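Local atomic coordinates of acetyltransferase (PDB entry 2DXQ), a protein that probably transfers an acetyl group from acetyl-coenzyme A to a substrate not yet identified. Residues P80-E85 with E108-A113. Residues are numbered along the deposited sequence; the frame is centred on the assembly and turned at random.
Sequences PYAFIE and ETAFGA
Ala-82 and Ala-110 meet methyl to methyl in a small apolar contact between the start of a sheet strand and the last turn of the helix packed over it. The two CB atoms lie 3.9 Å apart, and both CA-CB bonds point across the gap. Because neither side chain extends beyond CB, the backbones come close here: Ala-82 CA and Ala-110 CA are 6.5 Å apart. A second touch lies where Pro-80 just precedes the strand and Ala-113 just follows the helix. Pro-80 CG rests 3.6 Å from Ala-113 O, so a proline ring carbon packs against a backbone carbonyl. At this end the backbones are wider apart, with 7.9 Å between Pro-80 CA and Ala-113 CA. No hydrogen bond joins the two segments.

Strand 81-88, helix 98-112 and strand 117-122 form a beta-alpha-beta unit, and here its first strand meets the end of its helix. Its parallel strands belong to the mixed sheet of the GNAT fold. As in GNAT relatives, the turn before this helix probably binds the acetyl-CoA pyrophosphate, and the contact lies at the far, C-terminal end of the helix. The helix gives out at Ala-113. Gly-112 N still bonds to Glu-108 O at 2.9 Å, whereas the bonds from Ala-113 N to Thr-109 O and Ala-110 O are weak. Val-118 packs on Ala-110, and Leu-68 packs on Ala-82, so neighbouring strands add to the apolar layer beneath the helix.

The strand's side chains alternate between the two sheet faces. The CA-CB bond of Tyr-81 points away from the helix. On that face Phe-83 CE2 meets the Tyr-81 ring at its edge, in the ring plane. The Phe-83 ring also stacks on Phe-83 of the second subunit, placing this face at the dimer interface.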
ATOM      1  N   PRO A  80       5.701   6.146  -9.977  1.00 18.39           N
ATOM      2  CA  PRO A  80       5.381   5.345  -8.799  1.00 17.25           C
ATOM      3  C   PRO A  80       4.143   5.891  -8.084  1.00 15.99           C
ATOM      4  O   PRO A  80       3.677   7.000  -8.374  1.00 15.39           O
ATOM      5  CB  PRO A  80       6.645   5.473  -7.930  1.00 17.26           C
ATOM      6  CG  PRO A  80       7.221   6.817  -8.326  1.00 17.02           C
ATOM      7  CD  PRO A  80       6.955   6.906  -9.804  1.00 18.43           C
ATOM      8  N   TYR A  81       3.581   5.099  -7.181  1.00 15.39           N
ATOM      9  CA  TYR A  81       2.542   5.621  -6.304  1.00 14.43           C
ATOM     10  C   TYR A  81       2.921   5.231  -4.887  1.00 14.25           C
ATOM     11  O   TYR A  81       3.832   4.416  -4.667  1.00 14.90           O
ATOM     12  CB  TYR A  81       1.141   5.096  -6.679  1.00 15.03           C
ATOM     13  CG  TYR A  81       1.084   3.595  -6.740  1.00 14.24           C
ATOM     14  CD1 TYR A  81       1.279   2.928  -7.951  1.00 15.92           C
ATOM     15  CD2 TYR A  81       0.832   2.841  -5.597  1.00 15.21           C
ATOM     16  CE1 TYR A  81       1.254   1.540  -8.015  1.00 15.01           C
ATOM     17  CE2 TYR A  81       0.813   1.448  -5.643  1.00 15.60           C
ATOM     18  CZ  TYR A  81       1.022   0.806  -6.859  1.00 15.66           C
ATOM     19  OH  TYR A  81       0.976  -0.563  -6.913  1.00 16.53           O
ATOM     20  N   ALA A  82       2.214   5.782  -3.909  1.00 13.42           N
ATOM     21  CA  ALA A  82       2.600   5.526  -2.533  1.00 12.91           C
ATOM     22  C   ALA A  82       1.397   5.287  -1.650  1.00 12.55           C
ATOM     23  O   ALA A  82       0.299   5.765  -1.949  1.00 12.70           O
ATOM     24  CB  ALA A  82       3.408   6.701  -1.990  1.00 13.69           C
ATOM     25  N   PHE A  83       1.622   4.549  -0.564  1.00 12.05           N
ATOM     26  CA  PHE A  83       0.663   4.453   0.536  1.00 11.61           C
ATOM     27  C   PHE A  83       1.301   5.013   1.792  1.00 11.85           C
ATOM     28  O   PHE A  83       2.537   4.960   1.965  1.00 11.25           O
ATOM     29  CB  PHE A  83       0.336   3.000   0.843  1.00 12.03           C
ATOM     30  CG  PHE A  83      -0.379   2.283  -0.262  1.00 14.34           C
ATOM     31  CD1 PHE A  83      -1.758   2.345  -0.359  1.00 16.08           C
ATOM     32  CD2 PHE A  83       0.335   1.531  -1.183  1.00 16.85           C
ATOM     33  CE1 PHE A  83      -2.428   1.673  -1.383  1.00 18.69           C
ATOM     34  CE2 PHE A  83      -0.325   0.838  -2.202  1.00 18.66           C
ATOM     35  CZ  PHE A  83      -1.709   0.910  -2.298  1.00 17.67           C
ATOM     36  N   ILE A  84       0.460   5.494   2.695  1.00 11.33           N
ATOM     37  CA  ILE A  84       0.920   5.837   4.047  1.00 11.80           C
ATOM     38  C   ILE A  84       0.196   4.964   5.062  1.00 12.36           C
ATOM     39  O   ILE A  84      -1.036   4.816   4.995  1.00 12.66           O
ATOM     40  CB  ILE A  84       0.752   7.345   4.345  1.00 11.79           C
ATOM     41  CG1 ILE A  84       1.751   8.143   3.490  1.00 12.83           C
ATOM     42  CG2 ILE A  84       0.988   7.642   5.840  1.00 11.78           C
ATOM     43  CD1 ILE A  84       1.586   9.652   3.611  1.00 14.36           C
ATOM     44  N   GLU A  85       0.961   4.365   5.972  1.00 12.59           N
ATOM     45  CA  GLU A  85       0.410   3.402   6.920  1.00 13.25           C
ATOM     46  C   GLU A  85       0.900   3.633   8.341  1.00 13.20           C
ATOM     47  O   GLU A  85       1.861   4.361   8.569  1.00 12.40           O
ATOM     48  CB  GLU A  85       0.775   1.973   6.492  1.00 13.97           C
ATOM     49  CG  GLU A  85      -0.306   1.308   5.609  1.00 17.03           C
ATOM     50  CD  GLU A  85      -1.604   1.096   6.364  1.00 19.72           C
ATOM     51  OE1 GLU A  85      -1.601   1.234   7.612  1.00 20.40           O
ATOM     52  OE2 GLU A  85      -2.640   0.818   5.720  1.00 19.34           O
ATOM     53  N   GLU A 108       5.100  14.722   1.234  1.00 14.85           N
ATOM     54  CA  GLU A 108       6.057  15.534   0.488  1.00 15.73           C
ATOM     55  C   GLU A 108       7.198  14.687  -0.041  1.00 15.14           C
ATOM     56  O   GLU A 108       7.654  14.886  -1.179  1.00 15.11           O
ATOM     57  CB  GLU A 108       6.530  16.701   1.359  1.00 16.53           C
ATOM     58  CG  GLU A 108       5.421  17.723   1.520  1.00 21.06           C
ATOM     59  CD  GLU A 108       5.696  18.784   2.571  1.00 28.23           C
ATOM     60  OE1 GLU A 108       6.818  18.829   3.131  1.00 31.39           O
ATOM     61  OE2 GLU A 108       4.765  19.578   2.834  1.00 30.85           O
ATOM     62  N   THR A 109       7.608  13.705   0.754  1.00 14.64           N
ATOM     63  CA  THR A 109       8.681  12.781   0.361  1.00 15.41           C
ATOM     64  C   THR A 109       8.277  11.927  -0.835  1.00 14.85           C
ATOM     65  O   THR A 109       9.068  11.737  -1.780  1.00 15.12           O
ATOM     66  CB  THR A 109       9.145  11.935   1.552  1.00 15.31           C
ATOM     67  OG1 THR A 109       9.647  12.809   2.572  1.00 15.97           O
ATOM     68  CG2 THR A 109      10.245  10.916   1.148  1.00 16.90           C
ATOM     69  N   ALA A 110       7.038  11.452  -0.818  1.00 14.26           N
ATOM     70  CA  ALA A 110       6.485  10.694  -1.941  1.00 14.92           C
ATOM     71  C   ALA A 110       6.449  11.532  -3.225  1.00 14.85           C
ATOM     72  O   ALA A 110       6.883  11.083  -4.296  1.00 15.55           O
ATOM     73  CB  ALA A 110       5.088  10.216  -1.579  1.00 13.99           C
ATOM     74  N   PHE A 111       5.925  12.746  -3.128  1.00 15.43           N
ATOM     75  CA  PHE A 111       5.871  13.625  -4.300  1.00 16.41           C
ATOM     76  C   PHE A 111       7.268  13.989  -4.814  1.00 16.67           C
ATOM     77  O   PHE A 111       7.485  14.066  -6.033  1.00 16.70           O
ATOM     78  CB  PHE A 111       5.046  14.875  -4.031  1.00 17.24           C
ATOM     79  CG  PHE A 111       3.545  14.626  -3.969  1.00 18.56           C
ATOM     80  CD1 PHE A 111       2.962  13.569  -4.661  1.00 20.06           C
ATOM     81  CD2 PHE A 111       2.729  15.476  -3.232  1.00 20.88           C
ATOM     82  CE1 PHE A 111       1.580  13.346  -4.608  1.00 21.06           C
ATOM     83  CE2 PHE A 111       1.343  15.267  -3.174  1.00 21.28           C
ATOM     84  CZ  PHE A 111       0.773  14.200  -3.861  1.00 20.63           C
ATOM     85  N   GLY A 112       8.215  14.167  -3.897  1.00 16.71           N
ATOM     86  CA  GLY A 112       9.626  14.398  -4.294  1.00 16.56           C
ATOM     87  C   GLY A 112      10.228  13.220  -5.056  1.00 17.17           C
ATOM     88  O   GLY A 112      11.168  13.384  -5.857  1.00 17.31           O
ATOM     89  N   ALA A 113       9.687  12.027  -4.806  1.00 16.37           N
ATOM     90  CA  ALA A 113      10.111  10.784  -5.475  1.00 16.59           C
ATOM     91  C   ALA A 113       9.326  10.532  -6.772  1.00 16.71           C
ATOM     92  O   ALA A 113       9.432   9.448  -7.374  1.00 17.21           O
ATOM     93  CB  ALA A 113       9.949   9.593  -4.513  1.00 16.48           C
TER